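Local structure of peptide synthetase NRPS type II-PCP (Streptomyces verticillus, 4NEO) at residues 14-25 with 74-84. The protein is a small free-standing carrier protein, probably a four-helix-bundle domain of the phosphopantetheine-attachment family that belongs to a peptide synthetase system. Numbering follows the deposited sequence. Where two conformers were deposited one is given.
Sequences RRALERDIAAIW and RTVAGMTDHVH
Glu-18 and Thr-80 mark the place where helix 14-25 and helix 76-84 pass each other, their CA atoms 5.5 Å apart. The axes approach to 9.2 Å with N-to-C directions 127° apart, so the second helix runs back obliquely along the first, from Trp-25 toward Arg-14. Such proximity suits a small threonine: Thr-80 fits as a knob among Arg-14, Leu-17, Glu-18 and Ile-21. Its OG1, turned back beside its own backbone N (chi1 -65°), bonds Val-76 O at 2.7 Å, which satisfies the hydroxyl within its own helix while CD1 of Ile-21 packs on it.

One turn earlier, branched Val-76 fills the next hole. CG1 meets Ala-22, whose short side chain permits the approach, while CG2 sits 3.4 Å above the Trp-25 plane, a CH-pi contact. The same indole takes the selenium of selenomethionine Met-79 at its edge, SE lying 3.6 Å from Trp-25 NE1; this buried N-H has no hydrogen-bonding partner in the model. Here the first and last helices of a carrier-protein helical bundle pack together, and Met-79 continues onto Val-69 and Leu-70 of helix 67-73. Thr-75 begins the last helix as N-cap, its OG1 accepting from Gly-78 N.

At the other end a charged cluster joins apolar packing. Arg-14, in the conformer given, bends at chi3 (68°) to carry its guanidinium across the methyl of Thr-80, forming salt bridges to Asp-81 and, one turn along its own helix, Glu-18. Both are modelled implausibly tight, so their detail is doubtful, but a cation between these carboxylates would probably ease their repulsion. Arg-14 CG lies over one face of the His-84 ring, 3.9 Å from its centroid, and Leu-17 CD2 packs 4.0 Å from Val-83 CG1.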
# COMPACT_ATOMS: atom_id res chain seq x y z
N ARG A 14 2.54 2.66 -11.85
CA ARG A 14 2.88 2.34 -10.47
C ARG A 14 2.61 3.52 -9.51
O ARG A 14 2.12 3.30 -8.41
CB ARG A 14 4.37 1.91 -10.31
CG ARG A 14 4.63 1.10 -9.03
CD ARG A 14 6.07 1.19 -8.48
NE ARG A 14 6.32 2.54 -7.98
CZ ARG A 14 6.26 2.97 -6.72
NH1 ARG A 14 6.11 2.18 -5.66
NH2 ARG A 14 6.46 4.25 -6.53
N ARG A 15 2.99 4.75 -9.89
CA ARG A 15 2.71 5.93 -9.04
C ARG A 15 1.22 6.12 -8.79
O ARG A 15 0.85 6.49 -7.69
CB ARG A 15 3.27 7.23 -9.61
CG ARG A 15 4.76 7.30 -9.37
CD ARG A 15 5.38 8.46 -10.13
NE ARG A 15 6.79 8.61 -9.81
CZ ARG A 15 7.61 9.46 -10.43
NH1 ARG A 15 8.90 9.52 -10.07
NH2 ARG A 15 7.16 10.24 -11.41
N ALA A 16 0.38 5.79 -9.76
CA ALA A 16 -1.06 5.88 -9.55
C ALA A 16 -1.50 4.92 -8.49
O ALA A 16 -2.30 5.29 -7.62
CB ALA A 16 -1.83 5.64 -10.84
N LEU A 17 -0.98 3.69 -8.51
CA LEU A 17 -1.34 2.75 -7.46
C LEU A 17 -0.83 3.22 -6.10
O LEU A 17 -1.52 3.12 -5.08
CB LEU A 17 -0.80 1.35 -7.78
CG LEU A 17 -1.07 0.28 -6.70
CD1 LEU A 17 -2.55 0.06 -6.47
CD2 LEU A 17 -0.44 -1.02 -7.17
N GLU A 18 0.40 3.69 -6.07
CA GLU A 18 1.00 4.16 -4.85
C GLU A 18 0.20 5.29 -4.18
O GLU A 18 0.06 5.27 -2.96
CB GLU A 18 2.43 4.66 -5.10
CG GLU A 18 3.21 5.02 -3.86
CD GLU A 18 4.58 5.59 -4.20
OE1 GLU A 18 5.54 4.84 -4.29
OE2 GLU A 18 4.71 6.78 -4.45
N ARG A 19 -0.28 6.23 -4.97
CA ARG A 19 -1.15 7.32 -4.51
C ARG A 19 -2.36 6.74 -3.78
O ARG A 19 -2.68 7.14 -2.66
CB ARG A 19 -1.67 8.09 -5.72
CG ARG A 19 -1.17 9.50 -6.01
CD ARG A 19 -2.37 10.19 -6.73
NE ARG A 19 -3.30 9.12 -7.15
CZ ARG A 19 -3.49 8.72 -8.39
NH1 ARG A 19 -4.22 7.66 -8.62
NH2 ARG A 19 -2.88 9.33 -9.37
N ASP A 20 -3.04 5.81 -4.43
CA ASP A 20 -4.24 5.21 -3.85
C ASP A 20 -3.95 4.41 -2.59
O ASP A 20 -4.72 4.43 -1.65
CB ASP A 20 -4.99 4.33 -4.86
CG ASP A 20 -5.75 5.15 -5.97
OD1 ASP A 20 -5.84 6.39 -5.91
OD2 ASP A 20 -6.25 4.50 -6.90
N ILE A 21 -2.87 3.62 -2.58
CA ILE A 21 -2.54 2.87 -1.38
C ILE A 21 -2.20 3.85 -0.23
O ILE A 21 -2.67 3.67 0.90
CB ILE A 21 -1.39 1.85 -1.63
CG1 ILE A 21 -1.91 0.76 -2.56
CG2 ILE A 21 -0.87 1.27 -0.34
CD1 ILE A 21 -0.85 -0.27 -2.97
N ALA A 22 -1.45 4.92 -0.52
CA ALA A 22 -1.13 5.88 0.53
C ALA A 22 -2.42 6.46 1.14
O ALA A 22 -2.50 6.62 2.35
CB ALA A 22 -0.24 6.98 -0.00
N ALA A 23 -3.42 6.76 0.31
CA ALA A 23 -4.66 7.31 0.82
C ALA A 23 -5.37 6.32 1.73
O ALA A 23 -5.93 6.72 2.74
CB ALA A 23 -5.57 7.72 -0.32
N ILE A 24 -5.34 5.03 1.38
CA ILE A 24 -5.90 3.97 2.24
C ILE A 24 -5.22 3.90 3.60
O ILE A 24 -5.89 3.85 4.63
CB ILE A 24 -5.84 2.59 1.53
CG1 ILE A 24 -6.87 2.54 0.41
CG2 ILE A 24 -6.06 1.43 2.49
CD1 ILE A 24 -6.66 1.36 -0.52
N TRP A 25 -3.87 3.90 3.61
CA TRP A 25 -3.12 3.97 4.86
C TRP A 25 -3.50 5.21 5.69
O TRP A 25 -3.65 5.14 6.90
CB TRP A 25 -1.59 4.03 4.59
CG TRP A 25 -0.93 2.76 4.16
CD1 TRP A 25 -1.36 1.88 3.24
CD2 TRP A 25 0.31 2.25 4.65
NE1 TRP A 25 -0.49 0.82 3.13
CE2 TRP A 25 0.56 1.03 3.97
CE3 TRP A 25 1.23 2.69 5.59
CZ2 TRP A 25 1.70 0.26 4.20
CZ3 TRP A 25 2.36 1.92 5.84
CH2 TRP A 25 2.58 0.72 5.15
N ARG A 74 6.23 -3.11 4.76
CA ARG A 74 6.11 -2.11 5.81
C ARG A 74 6.06 -0.65 5.37
O ARG A 74 5.96 0.21 6.23
CB ARG A 74 7.22 -2.26 6.85
CG ARG A 74 7.52 -3.69 7.25
CD ARG A 74 7.84 -3.82 8.70
NE ARG A 74 6.67 -4.27 9.48
CZ ARG A 74 6.18 -3.65 10.55
NH1 ARG A 74 6.72 -2.50 10.97
NH2 ARG A 74 5.14 -4.18 11.22
N THR A 75 6.20 -0.33 4.09
CA THR A 75 5.99 1.03 3.60
C THR A 75 4.95 1.00 2.50
O THR A 75 4.66 -0.07 1.90
CB THR A 75 7.25 1.70 3.09
OG1 THR A 75 7.73 1.03 1.90
CG2 THR A 75 8.33 1.70 4.18
N VAL A 76 4.35 2.15 2.24
CA VAL A 76 3.41 2.26 1.15
C VAL A 76 4.12 1.94 -0.17
O VAL A 76 3.56 1.21 -1.00
CB VAL A 76 2.84 3.68 1.07
CG1 VAL A 76 2.24 3.96 -0.31
CG2 VAL A 76 1.85 3.96 2.20
N ALA A 77 5.31 2.53 -0.41
CA ALA A 77 6.06 2.25 -1.68
C ALA A 77 6.43 0.76 -1.86
O ALA A 77 6.37 0.22 -2.96
CB ALA A 77 7.30 3.10 -1.79
N GLY A 78 6.86 0.13 -0.77
CA GLY A 78 7.22 -1.28 -0.73
C GLY A 78 6.02 -2.13 -1.06
O GLY A 78 6.10 -3.00 -1.91
N MSE A 79 4.89 -1.83 -0.43
CA MSE A 79 3.66 -2.57 -0.65
C MSE A 79 3.20 -2.42 -2.06
O MSE A 79 2.77 -3.40 -2.69
CB MSE A 79 2.60 -2.18 0.35
CG MSE A 79 1.28 -2.95 0.15
SE MSE A 79 0.04 -2.46 1.63
CE MSE A 79 -1.17 -3.93 1.28
N THR A 80 3.28 -1.20 -2.56
CA THR A 80 2.91 -0.88 -3.94
C THR A 80 3.69 -1.75 -4.91
O THR A 80 3.13 -2.36 -5.84
CB THR A 80 3.13 0.62 -4.23
OG1 THR A 80 2.24 1.37 -3.40
CG2 THR A 80 2.82 0.94 -5.69
N ASP A 81 4.99 -1.79 -4.72
CA ASP A 81 5.86 -2.55 -5.59
C ASP A 81 5.54 -4.01 -5.52
O ASP A 81 5.54 -4.66 -6.55
CB ASP A 81 7.35 -2.32 -5.26
CG ASP A 81 7.89 -0.99 -5.86
OD1 ASP A 81 7.12 -0.15 -6.40
OD2 ASP A 81 9.11 -0.76 -5.78
N HIS A 82 5.25 -4.55 -4.33
CA HIS A 82 4.97 -5.99 -4.10
C HIS A 82 3.59 -6.37 -4.66
O HIS A 82 3.31 -7.54 -4.97
CB HIS A 82 4.95 -6.27 -2.59
CG HIS A 82 5.84 -7.39 -2.10
ND1 HIS A 82 7.12 -7.60 -2.56
CD2 HIS A 82 5.67 -8.26 -1.07
CE1 HIS A 82 7.68 -8.60 -1.89
NE2 HIS A 82 6.82 -9.02 -0.98
N VAL A 83 2.66 -5.41 -4.66
CA VAL A 83 1.38 -5.59 -5.33
C VAL A 83 1.56 -5.40 -6.85
O VAL A 83 1.10 -6.21 -7.58
CB VAL A 83 0.29 -4.66 -4.76
CG1 VAL A 83 -0.96 -4.71 -5.59
CG2 VAL A 83 0.02 -4.92 -3.29
N HIS A 84 2.21 -4.34 -7.30
CA HIS A 84 2.36 -3.97 -8.76
C HIS A 84 3.03 -5.02 -9.59
O HIS A 84 2.82 -5.05 -10.85
CB HIS A 84 3.07 -2.55 -8.95
CG HIS A 84 3.43 -2.18 -10.39
ND1 HIS A 84 2.55 -1.57 -11.27
CD2 HIS A 84 4.62 -2.27 -11.05
CE1 HIS A 84 3.17 -1.33 -12.42
NE2 HIS A 84 4.42 -1.74 -12.31